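Local coordinates for protein GH3 beta-N-acetylglucosaminidase (PDB 6K5J) that releases beta-linked N-acetylglucosamine from the non-reducing ends of glycan chains by hydrolysis, as a member of glycoside hydrolase family 3, at residues I149-Y154 / A484-D489; G101-G106 / A501-T506. One frame throughout, in Å; residues are numbered along the deposited sequence.

Contact 1: residues I149-Y154 / A484-D489. With NAG (2-acetamido-2-deoxy-beta-D-glucopyranose), chain B.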
loop_
_atom_site.group_PDB
_atom_site.type_symbol
_atom_site.label_atom_id
_atom_site.label_comp_id
_atom_site.label_asym_id
_atom_site.label_seq_id
_atom_site.Cartn_x
_atom_site.Cartn_y
_atom_site.Cartn_z
ATOM N N ILE A 149 -6.081 -1.958 6.417
ATOM C CA ILE A 149 -6.195 -0.917 5.397
ATOM C C ILE A 149 -5.812 0.432 6.007
ATOM O O ILE A 149 -4.678 0.892 5.834
ATOM C CB ILE A 149 -7.607 -0.913 4.778
ATOM C CG1 ILE A 149 -7.944 -2.307 4.233
ATOM C CG2 ILE A 149 -7.734 0.159 3.661
ATOM C CD1 ILE A 149 -6.936 -2.865 3.181
ATOM N N GLY A 150 -6.727 1.070 6.740
ATOM C CA GLY A 150 -6.366 2.321 7.406
ATOM C C GLY A 150 -5.993 3.383 6.387
ATOM O O GLY A 150 -6.713 3.595 5.404
ATOM N N VAL A 151 -4.826 4.023 6.565
ATOM C CA VAL A 151 -4.434 5.125 5.671
ATOM C C VAL A 151 -4.090 4.647 4.262
ATOM O O VAL A 151 -3.799 5.462 3.376
ATOM C CB VAL A 151 -3.249 5.933 6.237
ATOM C CG1 VAL A 151 -3.609 6.571 7.587
ATOM C CG2 VAL A 151 -1.994 5.061 6.343
ATOM N N ARG A 152 -4.096 3.332 4.036
ATOM C CA ARG A 152 -3.937 2.834 2.672
ATOM C C ARG A 152 -5.167 3.084 1.805
ATOM O O ARG A 152 -5.082 2.924 0.584
ATOM C CB ARG A 152 -3.620 1.335 2.691
ATOM C CG ARG A 152 -2.290 1.001 3.333
ATOM C CD ARG A 152 -2.200 -0.490 3.616
ATOM N NE ARG A 152 -2.038 -1.245 2.384
ATOM C CZ ARG A 152 -2.246 -2.553 2.267
ATOM N NH1 ARG A 152 -2.663 -3.260 3.304
ATOM N NH2 ARG A 152 -2.026 -3.157 1.106
ATOM N N SER A 153 -6.292 3.474 2.396
ATOM C CA SER A 153 -7.503 3.841 1.678
ATOM C C SER A 153 -7.579 5.357 1.544
ATOM O O SER A 153 -7.162 6.085 2.447
ATOM C CB SER A 153 -8.743 3.335 2.426
ATOM O OG SER A 153 -9.910 4.025 2.004
ATOM N N TYR A 154 -8.127 5.840 0.415
ATOM C CA TYR A 154 -8.343 7.286 0.293
ATOM C C TYR A 154 -9.333 7.799 1.338
ATOM O O TYR A 154 -9.233 8.948 1.777
ATOM C CB TYR A 154 -8.863 7.662 -1.099
ATOM C CG TYR A 154 -7.978 7.276 -2.254
ATOM C CD1 TYR A 154 -6.779 7.942 -2.500
ATOM C CD2 TYR A 154 -8.353 6.246 -3.108
ATOM C CE1 TYR A 154 -5.973 7.588 -3.574
ATOM C CE2 TYR A 154 -7.558 5.885 -4.174
ATOM C CZ TYR A 154 -6.378 6.551 -4.406
ATOM O OH TYR A 154 -5.597 6.167 -5.463
ATOM N N ALA A 484 0.384 10.558 12.790
ATOM C CA ALA A 484 1.163 10.311 11.582
ATOM C C ALA A 484 0.893 8.931 10.996
ATOM O O ALA A 484 1.637 8.477 10.115
ATOM C CB ALA A 484 2.658 10.480 11.866
ATOM N N ARG A 485 -0.130 8.237 11.485
ATOM C CA ARG A 485 -0.694 7.152 10.700
ATOM C C ARG A 485 -2.219 7.252 10.762
ATOM O O ARG A 485 -2.768 8.246 10.276
ATOM C CB ARG A 485 -0.152 5.788 11.146
ATOM C CG ARG A 485 -0.433 4.730 10.073
ATOM C CD ARG A 485 0.539 3.555 10.060
ATOM N NE ARG A 485 0.128 2.623 9.009
ATOM C CZ ARG A 485 0.954 1.907 8.245
ATOM N NH1 ARG A 485 2.270 1.984 8.409
ATOM N NH2 ARG A 485 0.455 1.107 7.310
ATOM N N ASN A 486 -2.926 6.269 11.323
ATOM C CA ASN A 486 -4.386 6.336 11.268
ATOM C C ASN A 486 -4.882 7.551 12.049
ATOM O O ASN A 486 -4.416 7.804 13.166
ATOM C CB ASN A 486 -5.039 5.068 11.830
ATOM C CG ASN A 486 -4.872 3.862 10.912
ATOM O OD1 ASN A 486 -4.288 3.961 9.833
ATOM N ND2 ASN A 486 -5.375 2.715 11.348
ATOM N N PRO A 487 -5.840 8.314 11.505
ATOM C CA PRO A 487 -6.360 9.478 12.233
ATOM C C PRO A 487 -7.295 9.103 13.363
ATOM O O PRO A 487 -7.664 9.981 14.154
ATOM C CB PRO A 487 -7.102 10.264 11.145
ATOM C CG PRO A 487 -7.630 9.177 10.227
ATOM C CD PRO A 487 -6.505 8.135 10.200
ATOM N N PHE A 488 -7.661 7.827 13.479
ATOM C CA PHE A 488 -8.619 7.370 14.477
ATOM C C PHE A 488 -8.025 7.306 15.880
ATOM O O PHE A 488 -8.750 6.984 16.832
ATOM C CB PHE A 488 -9.176 6.014 14.028
ATOM C CG PHE A 488 -9.494 5.975 12.546
ATOM C CD1 PHE A 488 -10.417 6.861 12.004
ATOM C CD2 PHE A 488 -8.837 5.098 11.696
ATOM C CE1 PHE A 488 -10.705 6.855 10.629
ATOM C CE2 PHE A 488 -9.116 5.083 10.322
ATOM C CZ PHE A 488 -10.041 5.962 9.792
ATOM N N ASP A 489 -6.733 7.624 16.024
ATOM C CA ASP A 489 -6.121 7.753 17.343
ATOM C C ASP A 489 -6.938 8.649 18.263
ATOM O O ASP A 489 -6.994 8.416 19.477
ATOM C CB ASP A 489 -4.704 8.326 17.212
ATOM C CG ASP A 489 -3.701 7.312 16.721
ATOM O OD1 ASP A 489 -4.095 6.171 16.417
ATOM O OD2 ASP A 489 -2.504 7.666 16.631
HETATM C C1 NAG B . -0.590 -8.879 0.643
HETATM C C2 NAG B . -1.306 -7.505 0.633
HETATM C C3 NAG B . -1.341 -6.902 -0.784
HETATM C C4 NAG B . 0.029 -6.956 -1.446
HETATM C C5 NAG B . 0.540 -8.386 -1.417
HETATM C C6 NAG B . 1.902 -8.563 -2.050
HETATM C C7 NAG B . -3.198 -6.858 2.083
HETATM C C8 NAG B . -4.622 -7.163 2.461
HETATM N N2 NAG B . -2.661 -7.651 1.149
HETATM O O1 NAG B . -0.334 -9.220 1.964
HETATM O O3 NAG B . -1.789 -5.551 -0.726
HETATM O O4 NAG B . -0.056 -6.504 -2.792
HETATM O O5 NAG B . 0.661 -8.788 -0.050
HETATM O O6 NAG B . 2.923 -7.968 -1.259
HETATM O O7 NAG B . -2.575 -5.924 2.583
HETATM O O HOH W 1 -2.361 0.289 7.159
#
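V151 carries its isopropyl group from the TIM-barrel domain of this family 3 hydrolase against R485, N486 and P487, in the loop that follows strand 478-483 of the C-terminal mixed sheet. The contact illustrates how one branched side chain can serve a seam between domains, because its two methyls have different neighbours. V151 CG1, anti to the carbonyl carbon (chi1 -61°), comes to 3.3 Å from the backbone O of R485 and also meets OD1 of N486 and CD of P487. CG2 turns to the side chain of R485, extended from CG to NE and crossing the valine at about a right angle, with V151 CG2 and R485 CG 4.1 Å apart.

N486 approaches differently. N486 OD1 takes a weak, bent hydrogen bond from V151 N (3.3 Å, 134°) and lies 3.6 Å from CA of G150, where a beta carbon would clash with that oxygen.

Farther out, the R485 guanidinium is held by a salt bridge to D404 and a hydrogen bond from NH2 to the backbone O of V403. A water in its plane accepts from R485 NH2 (2.9 Å) and donates to I149 O (2.7 Å). R152, which follows V151 in the chain, reaches the bound N-acetylglucosamine and is also paired with E85: R152 NH1 donates to the acetamide oxygen O7 at 2.8 Å, at an angle of 158°.

Contact 2: residues G101-G106 / A501-T506; sequences GNMALG and AAYENT
E504 reaches from the loop after strand 499-501 to G101, the N-cap residue of helix 102-108, and so joins the C-terminal sheet domain to the TIM-barrel domain. It is an example of a carboxylate set at a helix start. Its CG sits between the backbone N and the carbonyl carbon (chi1 58°), the crowded position, and the chain is extended beyond it. E504 OE1 uses its syn lone pair to accept a nearly straight bond from G101 N (2.7 Å, 163°) and lies 3.6 Å from A104 CB. A water donates to E504 OE1 (2.9 Å) and to Y503 O while accepting from A104 N, so this first-turn N-H is reached through the water. E504 OE2 is met from above the carboxylate plane by T506 OG1 (2.7 Å), which in turn caps helix 507-517 through A509 N. With G101 N donating directly and A104 N linked through the water, the start of helix 102-108 is likely to stabilise the negative charge; helix 507-517 is linked to it through the T506 hydroxyl. An alanine at E504 would probably leave G101 N, T506 OG1 and the water without their common acceptor and open a gap beside A104 CB.

Y503 makes the apolar half of the contact. M103 and Y503 cross at about a right angle: M103 CG, anti to the backbone N (chi1 -166°), comes to 3.5 Å from Y503 CD1. Beyond it, M103 SD forms an oblique Met-aromatic contact, 4.9 Å from the ring centroid of Y503. One face of the ring has the backbone O of M103 above it, toward the rim; on the opposite face, A501 CB stands 3.6 Å from the plane of the Y503 ring, while Y503 OH is hydrogen-bonded to T374 OG1.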
loop_
_atom_site.group_PDB
_atom_site.type_symbol
_atom_site.label_atom_id
_atom_site.label_comp_id
_atom_site.label_asym_id
_atom_site.label_seq_id
_atom_site.Cartn_x
_atom_site.Cartn_y
_atom_site.Cartn_z
ATOM N N GLY A 101 0.519 9.215 0.498
ATOM C CA GLY A 101 -0.272 8.012 0.376
ATOM C C GLY A 101 -1.756 8.321 0.302
ATOM O O GLY A 101 -2.185 9.470 0.311
ATOM N N ASN A 102 -2.547 7.251 0.253
ATOM C CA ASN A 102 -3.937 7.381 -0.171
ATOM C C ASN A 102 -4.737 8.272 0.770
ATOM O O ASN A 102 -5.399 9.212 0.323
ATOM C CB ASN A 102 -4.576 5.999 -0.304
ATOM C CG ASN A 102 -4.256 5.352 -1.635
ATOM O OD1 ASN A 102 -3.322 5.773 -2.337
ATOM N ND2 ASN A 102 -5.038 4.346 -2.003
ATOM N N MET A 103 -4.702 8.004 2.077
ATOM C CA MET A 103 -5.588 8.790 2.926
ATOM C C MET A 103 -5.113 10.237 3.044
ATOM O O MET A 103 -5.939 11.142 3.191
ATOM C CB MET A 103 -5.756 8.157 4.312
ATOM C CG MET A 103 -6.940 8.799 5.074
ATOM S SD MET A 103 -7.471 7.897 6.549
ATOM C CE MET A 103 -8.257 6.474 5.770
ATOM N N ALA A 104 -3.804 10.485 2.937
ATOM C CA ALA A 104 -3.335 11.865 2.834
ATOM C C ALA A 104 -3.912 12.540 1.592
ATOM O O ALA A 104 -4.365 13.693 1.649
ATOM C CB ALA A 104 -1.803 11.897 2.812
ATOM N N LEU A 105 -3.942 11.822 0.468
ATOM C CA LEU A 105 -4.534 12.379 -0.746
ATOM C C LEU A 105 -6.038 12.582 -0.581
ATOM O O LEU A 105 -6.594 13.570 -1.074
ATOM C CB LEU A 105 -4.244 11.461 -1.941
ATOM C CG LEU A 105 -2.797 11.470 -2.468
ATOM C CD1 LEU A 105 -2.510 10.233 -3.337
ATOM C CD2 LEU A 105 -2.529 12.757 -3.252
ATOM N N GLY A 106 -6.713 11.647 0.094
ATOM C CA GLY A 106 -8.146 11.792 0.326
ATOM C C GLY A 106 -8.493 13.026 1.138
ATOM O O GLY A 106 -9.484 13.708 0.854
ATOM N N ALA A 501 -4.428 15.476 12.079
ATOM C CA ALA A 501 -4.130 14.266 11.321
ATOM C C ALA A 501 -3.218 14.611 10.154
ATOM O O ALA A 501 -3.516 15.524 9.373
ATOM C CB ALA A 501 -5.409 13.579 10.812
ATOM N N ALA A 502 -2.120 13.866 10.025
ATOM C CA ALA A 502 -1.261 13.945 8.852
ATOM C C ALA A 502 -1.313 12.704 7.974
ATOM O O ALA A 502 -0.806 12.750 6.843
ATOM C CB ALA A 502 0.201 14.202 9.266
ATOM N N TYR A 503 -1.880 11.600 8.461
ATOM C CA TYR A 503 -2.143 10.364 7.717
ATOM C C TYR A 503 -0.882 9.607 7.308
ATOM O O TYR A 503 -0.987 8.569 6.630
ATOM C CB TYR A 503 -3.010 10.627 6.469
ATOM C CG TYR A 503 -4.209 11.497 6.777
ATOM C CD1 TYR A 503 -5.351 10.954 7.355
ATOM C CD2 TYR A 503 -4.186 12.873 6.533
ATOM C CE1 TYR A 503 -6.449 11.743 7.659
ATOM C CE2 TYR A 503 -5.278 13.671 6.842
ATOM C CZ TYR A 503 -6.409 13.095 7.396
ATOM O OH TYR A 503 -7.504 13.879 7.703
ATOM N N GLU A 504 0.302 10.079 7.687
ATOM C CA GLU A 504 1.563 9.445 7.312
ATOM C C GLU A 504 2.680 10.238 7.980
ATOM O O GLU A 504 2.461 11.345 8.484
ATOM C CB GLU A 504 1.765 9.391 5.794
ATOM C CG GLU A 504 1.731 10.751 5.143
ATOM C CD GLU A 504 1.658 10.667 3.639
ATOM O OE1 GLU A 504 1.006 9.735 3.113
ATOM O OE2 GLU A 504 2.263 11.538 2.985
ATOM N N ASN A 505 3.884 9.656 7.992
ATOM C CA ASN A 505 5.065 10.318 8.543
ATOM C C ASN A 505 6.103 10.625 7.465
ATOM O O ASN A 505 7.306 10.655 7.739
ATOM C CB ASN A 505 5.681 9.483 9.670
ATOM C CG ASN A 505 6.280 8.173 9.182
ATOM O OD1 ASN A 505 6.147 7.810 8.020
ATOM N ND2 ASN A 505 6.940 7.449 10.087
ATOM N N THR A 506 5.645 10.840 6.232
ATOM C CA THR A 506 6.517 11.144 5.106
ATOM C C THR A 506 7.208 12.494 5.287
ATOM O O THR A 506 6.751 13.331 6.069
ATOM C CB THR A 506 5.702 11.196 3.819
ATOM O OG1 THR A 506 4.691 12.206 3.954
ATOM C CG2 THR A 506 5.043 9.855 3.535
HETATM O O HOH W 2 -1.467 8.416 3.814
#

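How the contacts relate
From the N terminus the chain enters contact 2 at helix 102-108 and contact 1 at the loop 149-154, runs through the rest of the barrel and into the C-terminal sheet domain, and returns first at 484-489 and then at 501-506. Contact 1 closes a loop of 329 residues, nested inside the 394-residue loop closed by contact 2. Both tie the barrel domain to the loops at the ends of strands 478-483 and 499-501, neighbours in the mixed sheet. Their centres are about 7 Å apart, and the two barrel segments are joined directly: M103 N and V151 O lie 3.0 Å apart, a probable backbone hydrogen bond.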